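Local coordinates for protein endo-1,4-beta-xylanase 1 (PDB 1XYN) that hydrolyses internal beta-1,4-xylosidic bonds in the main chain of xylan, a plant cell-wall hemicellulose, releasing xylooligosaccharides and xylose, at residues Ile104-Arg109 and Asn122-Val127; Asn71-Tyr76 and Gly117-Asn122; Ser64-Ser69 and Tyr158-Val163; Gly43-Ile48 and Thr138-Phe143. All blocks are in the same frame, centred on the assembly; numbering follows the deposited sequence.

Contact 1: residues Ile104-Arg109 and Asn122-Val127; sequences IWENTR and NQYISV
Asn107 and Gln123 reach each other because CG of Asn107 is anti to its backbone N (chi1 -173°), while the chain of Gln123 is extended beyond CG (chi2 -176°). The two side chains run alongside each other in the same direction, and Asn107 ND2 donates to Gln123 OE1 at 2.7 Å, nearly along the C=O axis, with the amide planes turned 45° apart. Arg109 NE adds a weak, long bond of 3.5 Å to Gln123 OE1, and the NH2 end of Gln123 faces the predicted nucleophile, Glu75. An amide suits position 123 because it accepts with one end and donates with the other. On the opposite face Thr108 OG1 donates to Asn122 OD1 at 3.0 Å, and Glu106 OE2 comes within 3.6 Å of Tyr124 CE1. In the backbone, Trp105 pairs with Ile125 and Asn107 with Gln123 as antiparallel hydrogen-bonded pairs, with Gln123 N 2.7 Å from Asn107 O. Arg109 and Gln123 probably bind substrate, as in relatives, and the strands meet at the base of the thumb hairpin of family 11 xylanases. Arg109 NH1 forms a salt bridge with Glu112 and a hydrogen bond to Val110 O, both of the second subunit. On the face of Thr108 and Glu106, Ser126 OG bonds to His142 and Trp146 of helix 139-148, whereas strands 90-97 and 74-79 flank the pair.

Contact 2: residues Asn71-Tyr76 and Gly117-Asn122; sequences NPLVEY and GTATFN
The ring of Phe121 receives Glu75 at its edge: OE1 lies in the ring plane, 3.5 Å from CE2, with the carboxylate turned 74° from the ring. Leu73 CD2 approaches the same ring obliquely, 3.9 Å from CD1, and Trp68 meets it with planes at about 60°. Chi1 of 50° sets CG of Phe121 between its backbone N and carbonyl carbon, and from there the ring extends to Glu75. Phe121 CB packs 3.8 Å from Leu73 CG. Leucine fits here because one branch can touch two residues: CD2 also lies 3.9 Å from Ala119 CB, a methyl small enough to sit beside the branch. Between the backbones, Glu75 N donates to Asn122 O at 3.2 Å in a nearly straight bond, joining parallel neighbours of the curved sheet. Asn122 N, by contrast, is buried without a partner. Glu75 is the predicted nucleophile. Its OE2 bonds to Tyr66 OH, and its OE1 takes a weak bond from Gln123 NE2. With both oxygens engaged and an aromatic edge, whose C-H groups carry slight positive charge, beside OE1, the carboxylate is probably kept from turning, consistent with a group that must be aimed at a sugar carbon.

Contact 3: residues Ser64-Ser69 and Tyr158-Val163; sequences SVYGWS and YQVVAV
Backbone bonds carry the pairing of Tyr66 with Val160: Tyr66 N donates to Val160 O at 2.8 Å, and Val160 N returns a bond to Tyr66 O at 2.8 Å. Ser64 and Ala162 form a second antiparallel hydrogen-bonded pair, and Trp68 N donates to Tyr158 O. Glycine suits position 67, since any side chain there would run into Tyr158 O. The aromatic contacts gather on one face. Trp68 CD1 lies 3.4 Å from Tyr158 CZ, where the five-membered ring of Trp68 and the Tyr158 ring meet obliquely, planes at 48°. At the edge of the Tyr66 ring, near its plane, are Tyr158 OH and Val160 CG2, the latter 4.0 Å from Tyr66 CD2. This is the concave face of the strongly curved sheet of the family 11 beta-jelly roll, and both tyrosines probably bind substrate, as in relatives; Tyr158 also stacks on Tyr5. Among polar side-chain bonds, Trp68 NE1 donates to Tyr66 OH at 2.7 Å, while the same hydroxyl is bonded to Glu75 OE2. A phenylalanine in place of Tyr66 would probably leave Glu75 OE2 without this mate and take from Trp68 NE1 the hydroxyl it donates to. Water bridges the far end, bonding to Ser64 OG at 2.7 Å and donating to Ala162 O.

Contact 4: residues Gly43-Ile48 and Thr138-Phe143; sequences GSSAPI and TVQNHF
Val139 turns one methyl, CG2, toward the carbonyl oxygens of three successive loop residues: it lies 3.5 Å from Ser44 O and about as near to the oxygens of Ser45 and Ala46. Chi1 of -68° sets CG1 anti to the carbonyl carbon, facing Ile48 CD1 at 4.2 Å, and leaves CG2 between the backbone N and the carbonyl carbon. A beta-branched residue suits this place because its two methyls serve two different neighbours. Beside it, Gln140 CG packs against Ser45 CB at 3.4 Å. An alanine in place of Gln140 would probably open a gap beside Ser45, which would be freer to turn. Ser44 O also lies at the edge of the Phe143 ring, and Val139 O lies above one face of that ring, displaced toward its rim. A water joins the backbones, donating to Ser45 O at 2.7 Å and accepting from Gln140 N at 2.9 Å. In the next shell, the loop holds its shape through an ST turn, Ala46 N donating to Ser44 OG. Farther out, Thr138 OG1 bonds to Asp98 OD1, Ile48 pairs by its backbone with Val137, and Phe143 packs on Met156 and Gln159 of strand 155-166. The joint thus sets one methyl against a row of carbonyl oxygens, with a water beside it: an N-H in the first turn of the helix, where no earlier turn supplies a carbonyl, is satisfied through that water by the loop.

Along the chain the segments run 43-48, 64-69, 71-76, 104-109, 117-122, 122-127, 138-143 and 158-163. Contacts 1, 2 and 3 belong to one curved sheet: contacts 1 and 2 share strand 119-128 and Asn122, with centres about 11 Å apart, and strand 74-79 carries the sheet on to strand 60-70 of contact 3, its centre about 14 Å from that of contact 2. Residues of all three surround the predicted nucleophile. Contact 4 lies outside this sheet, where helix 139-148 meets the loop before strand 48-56; its centre is about 11 Å from that of contact 3, which it touches through Gln159, and about 17 Å from that of contact 1, joined to it through helix 139-148.

Contact 1: residues Ile104-Arg109 and Asn122-Val127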
loop_
_atom_site.group_PDB
_atom_site.type_symbol
_atom_site.label_atom_id
_atom_site.label_comp_id
_atom_site.label_asym_id
_atom_site.label_seq_id
_atom_site.Cartn_x
_atom_site.Cartn_y
_atom_site.Cartn_z
ATOM N N ILE A 104 19.734 -10.927 -5.589
ATOM C CA ILE A 104 18.913 -10.919 -4.393
ATOM C C ILE A 104 18.812 -9.511 -3.827
ATOM O O ILE A 104 19.795 -8.778 -3.814
ATOM C CB ILE A 104 19.495 -11.886 -3.352
ATOM C CG1 ILE A 104 19.571 -13.290 -3.960
ATOM C CG2 ILE A 104 18.658 -11.885 -2.074
ATOM C CD1 ILE A 104 20.277 -14.300 -3.087
ATOM N N TRP A 105 17.601 -9.130 -3.420
ATOM C CA TRP A 105 17.326 -7.819 -2.841
ATOM C C TRP A 105 16.559 -7.994 -1.544
ATOM O O TRP A 105 15.892 -9.005 -1.332
ATOM C CB TRP A 105 16.430 -6.967 -3.758
ATOM C CG TRP A 105 16.946 -6.712 -5.121
ATOM C CD1 TRP A 105 17.044 -7.613 -6.146
ATOM C CD2 TRP A 105 17.381 -5.456 -5.644
ATOM N NE1 TRP A 105 17.503 -6.991 -7.280
ATOM C CE2 TRP A 105 17.723 -5.667 -7.004
ATOM C CE3 TRP A 105 17.513 -4.170 -5.101
ATOM C CZ2 TRP A 105 18.191 -4.636 -7.833
ATOM C CZ3 TRP A 105 17.974 -3.141 -5.924
ATOM C CH2 TRP A 105 18.308 -3.385 -7.280
ATOM N N GLU A 106 16.678 -7.011 -0.666
ATOM C CA GLU A 106 15.935 -7.004 0.582
ATOM C C GLU A 106 15.302 -5.624 0.595
ATOM O O GLU A 106 15.948 -4.627 0.255
ATOM C CB GLU A 106 16.826 -7.190 1.811
ATOM C CG GLU A 106 16.044 -7.007 3.127
ATOM C CD GLU A 106 16.754 -7.561 4.362
ATOM O OE1 GLU A 106 17.967 -7.309 4.531
ATOM O OE2 GLU A 106 16.091 -8.250 5.173
ATOM N N ASN A 107 14.028 -5.571 0.955
ATOM C CA ASN A 107 13.310 -4.312 0.987
ATOM C C ASN A 107 12.394 -4.321 2.186
ATOM O O ASN A 107 12.197 -5.359 2.815
ATOM C CB ASN A 107 12.496 -4.147 -0.299
ATOM C CG ASN A 107 11.847 -2.783 -0.407
ATOM O OD1 ASN A 107 12.374 -1.788 0.097
ATOM N ND2 ASN A 107 10.707 -2.723 -1.081
ATOM N N THR A 108 11.874 -3.153 2.531
ATOM C CA THR A 108 10.978 -3.042 3.660
ATOM C C THR A 108 9.725 -2.294 3.220
ATOM O O THR A 108 9.787 -1.345 2.439
ATOM C CB THR A 108 11.659 -2.328 4.847
ATOM O OG1 THR A 108 12.905 -2.976 5.134
ATOM C CG2 THR A 108 10.779 -2.383 6.092
ATOM N N ARG A 109 8.584 -2.801 3.662
ATOM C CA ARG A 109 7.287 -2.225 3.356
ATOM C C ARG A 109 6.694 -1.743 4.678
ATOM O O ARG A 109 6.372 -2.547 5.550
ATOM C CB ARG A 109 6.396 -3.293 2.707
ATOM C CG ARG A 109 6.727 -3.572 1.242
ATOM C CD ARG A 109 6.392 -2.350 0.400
ATOM N NE ARG A 109 6.802 -2.465 -0.996
ATOM C CZ ARG A 109 6.763 -1.458 -1.874
ATOM N NH1 ARG A 109 6.326 -0.259 -1.502
ATOM N NH2 ARG A 109 7.179 -1.648 -3.124
ATOM N N ASN A 122 9.576 -7.139 5.881
ATOM C CA ASN A 122 10.614 -7.132 4.859
ATOM C C ASN A 122 10.221 -7.972 3.643
ATOM O O ASN A 122 9.288 -8.771 3.697
ATOM C CB ASN A 122 11.926 -7.650 5.456
ATOM C CG ASN A 122 12.431 -6.779 6.594
ATOM O OD1 ASN A 122 12.959 -5.693 6.370
ATOM N ND2 ASN A 122 12.236 -7.238 7.827
ATOM N N GLN A 123 10.933 -7.772 2.542
ATOM C CA GLN A 123 10.693 -8.514 1.314
ATOM C C GLN A 123 12.007 -9.155 0.897
ATOM O O GLN A 123 13.051 -8.507 0.939
ATOM C CB GLN A 123 10.258 -7.582 0.178
ATOM C CG GLN A 123 8.966 -6.819 0.378
ATOM C CD GLN A 123 8.604 -6.001 -0.857
ATOM O OE1 GLN A 123 9.192 -4.954 -1.109
ATOM N NE2 GLN A 123 7.657 -6.498 -1.646
ATOM N N TYR A 124 11.965 -10.429 0.516
ATOM C CA TYR A 124 13.162 -11.119 0.041
ATOM C C TYR A 124 12.878 -11.388 -1.428
ATOM O O TYR A 124 12.013 -12.189 -1.768
ATOM C CB TYR A 124 13.385 -12.434 0.783
ATOM C CG TYR A 124 13.517 -12.303 2.283
ATOM C CD1 TYR A 124 13.810 -11.076 2.885
ATOM C CD2 TYR A 124 13.332 -13.409 3.107
ATOM C CE1 TYR A 124 13.911 -10.960 4.268
ATOM C CE2 TYR A 124 13.428 -13.301 4.482
ATOM C CZ TYR A 124 13.716 -12.081 5.057
ATOM O OH TYR A 124 13.804 -12.000 6.426
ATOM N N ILE A 125 13.595 -10.703 -2.308
ATOM C CA ILE A 125 13.360 -10.864 -3.730
ATOM C C ILE A 125 14.540 -11.453 -4.482
ATOM O O ILE A 125 15.683 -11.092 -4.237
ATOM C CB ILE A 125 12.987 -9.496 -4.374
ATOM C CG1 ILE A 125 11.834 -8.837 -3.611
ATOM C CG2 ILE A 125 12.636 -9.670 -5.849
ATOM C CD1 ILE A 125 11.547 -7.404 -4.034
ATOM N N SER A 126 14.241 -12.362 -5.402
ATOM C CA SER A 126 15.249 -12.990 -6.248
ATOM C C SER A 126 14.822 -12.662 -7.674
ATOM O O SER A 126 13.821 -13.179 -8.144
ATOM C CB SER A 126 15.253 -14.517 -6.059
ATOM O OG SER A 126 15.793 -14.927 -4.808
ATOM N N VAL A 127 15.548 -11.777 -8.350
ATOM C CA VAL A 127 15.208 -11.411 -9.723
ATOM C C VAL A 127 16.115 -12.097 -10.747
ATOM O O VAL A 127 17.317 -11.833 -10.803
ATOM C CB VAL A 127 15.267 -9.885 -9.940
ATOM C CG1 VAL A 127 14.839 -9.540 -11.360
ATOM C CG2 VAL A 127 14.391 -9.167 -8.923
#

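Contact 2: residues Asn71-Tyr76 and Gly117-Asn122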
loop_
_atom_site.group_PDB
_atom_site.type_symbol
_atom_site.label_atom_id
_atom_site.label_comp_id
_atom_site.label_asym_id
_atom_site.label_seq_id
_atom_site.Cartn_x
_atom_site.Cartn_y
_atom_site.Cartn_z
ATOM N N ASN A 71 6.151 -14.985 11.471
ATOM C CA ASN A 71 7.080 -15.040 12.602
ATOM C C ASN A 71 8.504 -15.437 12.199
ATOM O O ASN A 71 8.976 -16.519 12.548
ATOM C CB ASN A 71 6.538 -15.984 13.676
ATOM C CG ASN A 71 7.137 -15.718 15.036
ATOM O OD1 ASN A 71 7.045 -14.607 15.568
ATOM N ND2 ASN A 71 7.749 -16.740 15.614
ATOM N N PRO A 72 9.230 -14.535 11.515
ATOM C CA PRO A 72 8.850 -13.182 11.089
ATOM C C PRO A 72 7.931 -13.105 9.860
ATOM O O PRO A 72 7.888 -14.032 9.047
ATOM C CB PRO A 72 10.205 -12.554 10.776
ATOM C CG PRO A 72 10.943 -13.699 10.147
ATOM C CD PRO A 72 10.604 -14.850 11.075
ATOM N N LEU A 73 7.229 -11.977 9.722
ATOM C CA LEU A 73 6.338 -11.746 8.585
ATOM C C LEU A 73 7.208 -11.364 7.386
ATOM O O LEU A 73 7.897 -10.342 7.420
ATOM C CB LEU A 73 5.329 -10.631 8.896
ATOM C CG LEU A 73 4.363 -10.221 7.770
ATOM C CD1 LEU A 73 3.513 -11.403 7.341
ATOM C CD2 LEU A 73 3.486 -9.071 8.220
ATOM N N VAL A 74 7.163 -12.180 6.332
ATOM C CA VAL A 74 7.977 -11.963 5.136
ATOM C C VAL A 74 7.243 -12.174 3.814
ATOM O O VAL A 74 6.621 -13.208 3.592
ATOM C CB VAL A 74 9.202 -12.935 5.114
ATOM C CG1 VAL A 74 10.046 -12.707 3.866
ATOM C CG2 VAL A 74 10.049 -12.779 6.377
ATOM N N GLU A 75 7.360 -11.209 2.913
ATOM C CA GLU A 75 6.754 -11.335 1.594
ATOM C C GLU A 75 7.920 -11.600 0.647
ATOM O O GLU A 75 8.856 -10.813 0.574
ATOM C CB GLU A 75 6.055 -10.037 1.209
ATOM C CG GLU A 75 5.509 -9.996 -0.209
ATOM C CD GLU A 75 4.788 -8.694 -0.508
ATOM O OE1 GLU A 75 5.346 -7.622 -0.203
ATOM O OE2 GLU A 75 3.655 -8.741 -1.033
ATOM N N TYR A 76 7.876 -12.701 -0.086
ATOM C CA TYR A 76 8.968 -12.993 -0.975
ATOM C C TYR A 76 8.556 -13.173 -2.424
ATOM O O TYR A 76 7.412 -13.501 -2.721
ATOM C CB TYR A 76 9.763 -14.202 -0.456
ATOM C CG TYR A 76 9.022 -15.523 -0.430
ATOM C CD1 TYR A 76 8.922 -16.300 -1.584
ATOM C CD2 TYR A 76 8.420 -15.998 0.743
ATOM C CE1 TYR A 76 8.241 -17.515 -1.582
ATOM C CE2 TYR A 76 7.733 -17.218 0.756
ATOM C CZ TYR A 76 7.650 -17.966 -0.416
ATOM O OH TYR A 76 6.978 -19.168 -0.452
ATOM N N GLY A 117 -2.881 -8.183 8.255
ATOM C CA GLY A 117 -3.489 -6.866 8.292
ATOM C C GLY A 117 -2.422 -5.905 7.799
ATOM O O GLY A 117 -1.402 -6.344 7.268
ATOM N N THR A 118 -2.643 -4.602 7.926
ATOM C CA THR A 118 -1.628 -3.649 7.485
ATOM C C THR A 118 -0.485 -3.699 8.499
ATOM O O THR A 118 -0.698 -3.573 9.719
ATOM C CB THR A 118 -2.199 -2.226 7.313
ATOM O OG1 THR A 118 -2.834 -1.802 8.522
ATOM C CG2 THR A 118 -3.224 -2.214 6.189
ATOM N N ALA A 119 0.714 -3.977 7.993
ATOM C CA ALA A 119 1.891 -4.110 8.837
ATOM C C ALA A 119 3.167 -3.666 8.141
ATOM O O ALA A 119 3.154 -3.267 6.981
ATOM C CB ALA A 119 2.035 -5.563 9.287
ATOM N N THR A 120 4.266 -3.721 8.886
ATOM C CA THR A 120 5.584 -3.364 8.377
ATOM C C THR A 120 6.342 -4.678 8.358
ATOM O O THR A 120 6.362 -5.398 9.353
ATOM C CB THR A 120 6.278 -2.347 9.297
ATOM O OG1 THR A 120 5.557 -1.110 9.252
ATOM C CG2 THR A 120 7.718 -2.101 8.854
ATOM N N PHE A 121 6.966 -4.988 7.230
ATOM C CA PHE A 121 7.671 -6.251 7.088
ATOM C C PHE A 121 8.713 -6.143 5.984
ATOM O O PHE A 121 8.705 -5.194 5.209
ATOM C CB PHE A 121 6.652 -7.327 6.715
ATOM C CG PHE A 121 5.761 -6.935 5.558
ATOM C CD1 PHE A 121 4.581 -6.234 5.782
ATOM C CD2 PHE A 121 6.133 -7.219 4.245
ATOM C CE1 PHE A 121 3.791 -5.816 4.721
ATOM C CE2 PHE A 121 5.346 -6.806 3.172
ATOM C CZ PHE A 121 4.175 -6.103 3.409
ATOM N N ASN A 122 9.576 -7.139 5.881
ATOM C CA ASN A 122 10.614 -7.132 4.859
ATOM C C ASN A 122 10.221 -7.972 3.643
ATOM O O ASN A 122 9.288 -8.771 3.697
ATOM C CB ASN A 122 11.926 -7.650 5.456
ATOM C CG ASN A 122 12.431 -6.779 6.594
ATOM O OD1 ASN A 122 12.959 -5.693 6.370
ATOM N ND2 ASN A 122 12.236 -7.238 7.827
#

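Contact 3: residues Ser64-Ser69 and Tyr158-Val163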
loop_
_atom_site.group_PDB
_atom_site.type_symbol
_atom_site.label_atom_id
_atom_site.label_comp_id
_atom_site.label_asym_id
_atom_site.label_seq_id
_atom_site.Cartn_x
_atom_site.Cartn_y
_atom_site.Cartn_z
ATOM N N SER A 64 6.184 -14.282 -11.279
ATOM C CA SER A 64 7.027 -14.841 -10.239
ATOM C C SER A 64 6.363 -15.759 -9.236
ATOM O O SER A 64 5.144 -15.761 -9.085
ATOM C CB SER A 64 7.652 -13.694 -9.440
ATOM O OG SER A 64 6.667 -12.948 -8.735
ATOM N N VAL A 65 7.185 -16.565 -8.571
ATOM C CA VAL A 65 6.688 -17.415 -7.508
ATOM C C VAL A 65 6.591 -16.360 -6.412
ATOM O O VAL A 65 7.526 -15.577 -6.218
ATOM C CB VAL A 65 7.694 -18.531 -7.116
ATOM C CG1 VAL A 65 7.221 -19.249 -5.850
ATOM C CG2 VAL A 65 7.854 -19.547 -8.275
ATOM N N TYR A 66 5.420 -16.256 -5.793
ATOM C CA TYR A 66 5.155 -15.269 -4.752
ATOM C C TYR A 66 4.623 -15.957 -3.499
ATOM O O TYR A 66 3.899 -16.950 -3.590
ATOM C CB TYR A 66 4.127 -14.250 -5.291
ATOM C CG TYR A 66 3.554 -13.291 -4.269
ATOM C CD1 TYR A 66 4.269 -12.174 -3.848
ATOM C CD2 TYR A 66 2.275 -13.486 -3.741
ATOM C CE1 TYR A 66 3.724 -11.278 -2.931
ATOM C CE2 TYR A 66 1.733 -12.608 -2.835
ATOM C CZ TYR A 66 2.459 -11.500 -2.431
ATOM O OH TYR A 66 1.907 -10.611 -1.537
ATOM N N GLY A 67 4.958 -15.419 -2.333
ATOM C CA GLY A 67 4.486 -16.018 -1.103
ATOM C C GLY A 67 4.700 -15.185 0.145
ATOM O O GLY A 67 5.201 -14.055 0.094
ATOM N N TRP A 68 4.303 -15.764 1.272
ATOM C CA TRP A 68 4.407 -15.135 2.580
ATOM C C TRP A 68 4.988 -16.095 3.614
ATOM O O TRP A 68 5.062 -17.304 3.402
ATOM C CB TRP A 68 3.032 -14.658 3.057
ATOM C CG TRP A 68 2.554 -13.452 2.338
ATOM C CD1 TRP A 68 1.985 -13.416 1.106
ATOM C CD2 TRP A 68 2.667 -12.086 2.773
ATOM N NE1 TRP A 68 1.742 -12.114 0.735
ATOM C CE2 TRP A 68 2.150 -11.276 1.739
ATOM C CE3 TRP A 68 3.158 -11.468 3.935
ATOM C CZ2 TRP A 68 2.109 -9.880 1.826
ATOM C CZ3 TRP A 68 3.116 -10.080 4.021
ATOM C CH2 TRP A 68 2.595 -9.303 2.972
ATOM N N SER A 69 5.356 -15.536 4.754
ATOM C CA SER A 69 5.934 -16.290 5.852
ATOM C C SER A 69 5.514 -15.561 7.123
ATOM O O SER A 69 5.259 -14.359 7.091
ATOM C CB SER A 69 7.459 -16.300 5.707
ATOM O OG SER A 69 8.099 -16.823 6.848
ATOM N N TYR A 158 0.984 -19.163 2.478
ATOM C CA TYR A 158 0.700 -19.503 1.090
ATOM C C TYR A 158 1.842 -19.246 0.103
ATOM O O TYR A 158 2.730 -18.423 0.347
ATOM C CB TYR A 158 -0.631 -18.905 0.620
ATOM C CG TYR A 158 -0.651 -17.415 0.349
ATOM C CD1 TYR A 158 -0.208 -16.906 -0.876
ATOM C CD2 TYR A 158 -1.187 -16.522 1.283
ATOM C CE1 TYR A 158 -0.301 -15.553 -1.168
ATOM C CE2 TYR A 158 -1.290 -15.167 0.998
ATOM C CZ TYR A 158 -0.845 -14.685 -0.229
ATOM O OH TYR A 158 -0.929 -13.335 -0.523
ATOM N N GLN A 159 1.816 -19.979 -1.007
ATOM C CA GLN A 159 2.851 -19.886 -2.026
ATOM C C GLN A 159 2.203 -20.117 -3.378
ATOM O O GLN A 159 1.725 -21.208 -3.666
ATOM C CB GLN A 159 3.912 -20.952 -1.742
ATOM C CG GLN A 159 5.068 -21.031 -2.709
ATOM C CD GLN A 159 6.020 -22.168 -2.345
ATOM O OE1 GLN A 159 5.881 -23.292 -2.831
ATOM N NE2 GLN A 159 6.969 -21.883 -1.464
ATOM N N VAL A 160 2.187 -19.081 -4.210
ATOM C CA VAL A 160 1.568 -19.171 -5.524
ATOM C C VAL A 160 2.496 -18.701 -6.628
ATOM O O VAL A 160 3.593 -18.238 -6.366
ATOM C CB VAL A 160 0.276 -18.284 -5.600
ATOM C CG1 VAL A 160 -0.815 -18.810 -4.659
ATOM C CG2 VAL A 160 0.606 -16.836 -5.263
ATOM N N VAL A 161 2.068 -18.925 -7.864
ATOM C CA VAL A 161 2.767 -18.462 -9.049
ATOM C C VAL A 161 1.827 -17.320 -9.417
ATOM O O VAL A 161 0.658 -17.553 -9.710
ATOM C CB VAL A 161 2.754 -19.510 -10.163
ATOM C CG1 VAL A 161 3.240 -18.899 -11.470
ATOM C CG2 VAL A 161 3.624 -20.682 -9.776
ATOM N N ALA A 162 2.310 -16.086 -9.334
ATOM C CA ALA A 162 1.459 -14.938 -9.612
ATOM C C ALA A 162 1.958 -13.939 -10.647
ATOM O O ALA A 162 3.146 -13.876 -10.978
ATOM C CB ALA A 162 1.144 -14.216 -8.296
ATOM N N VAL A 163 1.008 -13.190 -11.193
ATOM C CA VAL A 163 1.285 -12.145 -12.164
ATOM C C VAL A 163 0.847 -10.895 -11.427
ATOM O O VAL A 163 -0.200 -10.890 -10.777
ATOM C CB VAL A 163 0.443 -12.309 -13.451
ATOM C CG1 VAL A 163 0.544 -11.062 -14.310
ATOM C CG2 VAL A 163 0.926 -13.510 -14.250
HETATM O O HOH W 1 4.449 -11.513 -9.372
#

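Contact 4: residues Gly43-Ile48 and Thr138-Phe143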
loop_
_atom_site.group_PDB
_atom_site.type_symbol
_atom_site.label_atom_id
_atom_site.label_comp_id
_atom_site.label_asym_id
_atom_site.label_seq_id
_atom_site.Cartn_x
_atom_site.Cartn_y
_atom_site.Cartn_z
ATOM N N GLY A 43 3.158 -23.300 1.607
ATOM C CA GLY A 43 4.267 -23.561 0.709
ATOM C C GLY A 43 5.252 -24.596 1.206
ATOM O O GLY A 43 5.355 -24.847 2.408
ATOM N N SER A 44 5.993 -25.189 0.279
ATOM C CA SER A 44 6.976 -26.201 0.638
ATOM C C SER A 44 8.286 -26.004 -0.129
ATOM O O SER A 44 8.526 -24.949 -0.722
ATOM C CB SER A 44 6.411 -27.603 0.371
ATOM O OG SER A 44 6.272 -27.851 -1.020
ATOM N N SER A 45 9.125 -27.033 -0.106
ATOM C CA SER A 45 10.415 -27.017 -0.781
ATOM C C SER A 45 10.328 -27.638 -2.168
ATOM O O SER A 45 11.318 -27.700 -2.888
ATOM C CB SER A 45 11.431 -27.792 0.051
ATOM O OG SER A 45 11.572 -27.209 1.334
ATOM N N ALA A 46 9.140 -28.081 -2.548
ATOM C CA ALA A 46 8.937 -28.714 -3.843
ATOM C C ALA A 46 9.162 -27.775 -5.013
ATOM O O ALA A 46 8.655 -26.660 -5.024
ATOM C CB ALA A 46 7.544 -29.312 -3.913
ATOM N N PRO A 47 9.996 -28.191 -5.977
ATOM C CA PRO A 47 10.297 -27.390 -7.167
ATOM C C PRO A 47 9.007 -27.090 -7.931
ATOM O O PRO A 47 8.278 -28.003 -8.335
ATOM C CB PRO A 47 11.220 -28.309 -7.964
ATOM C CG PRO A 47 11.978 -29.009 -6.876
ATOM C CD PRO A 47 10.882 -29.367 -5.898
ATOM N N ILE A 48 8.732 -25.802 -8.118
ATOM C CA ILE A 48 7.535 -25.351 -8.806
ATOM C C ILE A 48 7.688 -25.170 -10.316
ATOM O O ILE A 48 8.576 -24.457 -10.786
ATOM C CB ILE A 48 7.024 -24.041 -8.186
ATOM C CG1 ILE A 48 6.725 -24.245 -6.702
ATOM C CG2 ILE A 48 5.773 -23.569 -8.905
ATOM C CD1 ILE A 48 6.327 -22.959 -5.987
ATOM N N THR A 138 13.486 -24.211 -8.355
ATOM C CA THR A 138 13.890 -24.973 -7.175
ATOM C C THR A 138 13.912 -23.974 -6.008
ATOM O O THR A 138 14.934 -23.345 -5.726
ATOM C CB THR A 138 15.294 -25.616 -7.375
ATOM O OG1 THR A 138 15.324 -26.320 -8.622
ATOM C CG2 THR A 138 15.593 -26.604 -6.275
ATOM N N VAL A 139 12.767 -23.812 -5.353
ATOM C CA VAL A 139 12.630 -22.868 -4.248
ATOM C C VAL A 139 13.626 -22.963 -3.090
ATOM O O VAL A 139 13.944 -21.943 -2.469
ATOM C CB VAL A 139 11.183 -22.854 -3.693
ATOM C CG1 VAL A 139 10.235 -22.268 -4.726
ATOM C CG2 VAL A 139 10.744 -24.250 -3.316
ATOM N N GLN A 140 14.123 -24.164 -2.793
ATOM C CA GLN A 140 15.080 -24.329 -1.692
ATOM C C GLN A 140 16.379 -23.576 -1.946
ATOM O O GLN A 140 16.949 -23.005 -1.026
ATOM C CB GLN A 140 15.390 -25.799 -1.411
ATOM C CG GLN A 140 14.561 -26.414 -0.292
ATOM C CD GLN A 140 14.665 -25.680 1.038
ATOM O OE1 GLN A 140 15.705 -25.682 1.690
ATOM N NE2 GLN A 140 13.560 -25.081 1.465
ATOM N N ASN A 141 16.841 -23.573 -3.191
ATOM C CA ASN A 141 18.064 -22.859 -3.537
ATOM C C ASN A 141 17.951 -21.377 -3.170
ATOM O O ASN A 141 18.935 -20.755 -2.768
ATOM C CB ASN A 141 18.368 -23.013 -5.028
ATOM C CG ASN A 141 18.765 -24.444 -5.406
ATOM O OD1 ASN A 141 19.002 -25.291 -4.541
ATOM N ND2 ASN A 141 18.854 -24.707 -6.703
ATOM N N HIS A 142 16.751 -20.820 -3.298
ATOM C CA HIS A 142 16.525 -19.423 -2.957
ATOM C C HIS A 142 16.431 -19.244 -1.458
ATOM O O HIS A 142 16.982 -18.296 -0.916
ATOM C CB HIS A 142 15.278 -18.884 -3.657
ATOM C CG HIS A 142 15.426 -18.810 -5.143
ATOM N ND1 HIS A 142 15.996 -17.730 -5.779
ATOM C CD2 HIS A 142 15.169 -19.722 -6.113
ATOM C CE1 HIS A 142 16.090 -17.979 -7.072
ATOM N NE2 HIS A 142 15.596 -19.181 -7.300
ATOM N N PHE A 143 15.776 -20.173 -0.776
ATOM C CA PHE A 143 15.654 -20.084 0.673
ATOM C C PHE A 143 17.034 -20.234 1.341
ATOM O O PHE A 143 17.314 -19.590 2.357
ATOM C CB PHE A 143 14.695 -21.160 1.192
ATOM C CG PHE A 143 13.298 -21.060 0.636
ATOM C CD1 PHE A 143 12.748 -19.826 0.298
ATOM C CD2 PHE A 143 12.526 -22.204 0.462
ATOM C CE1 PHE A 143 11.456 -19.730 -0.201
ATOM C CE2 PHE A 143 11.231 -22.118 -0.038
ATOM C CZ PHE A 143 10.697 -20.880 -0.368
HETATM O O HOH W 2 13.636 -26.778 -4.002
#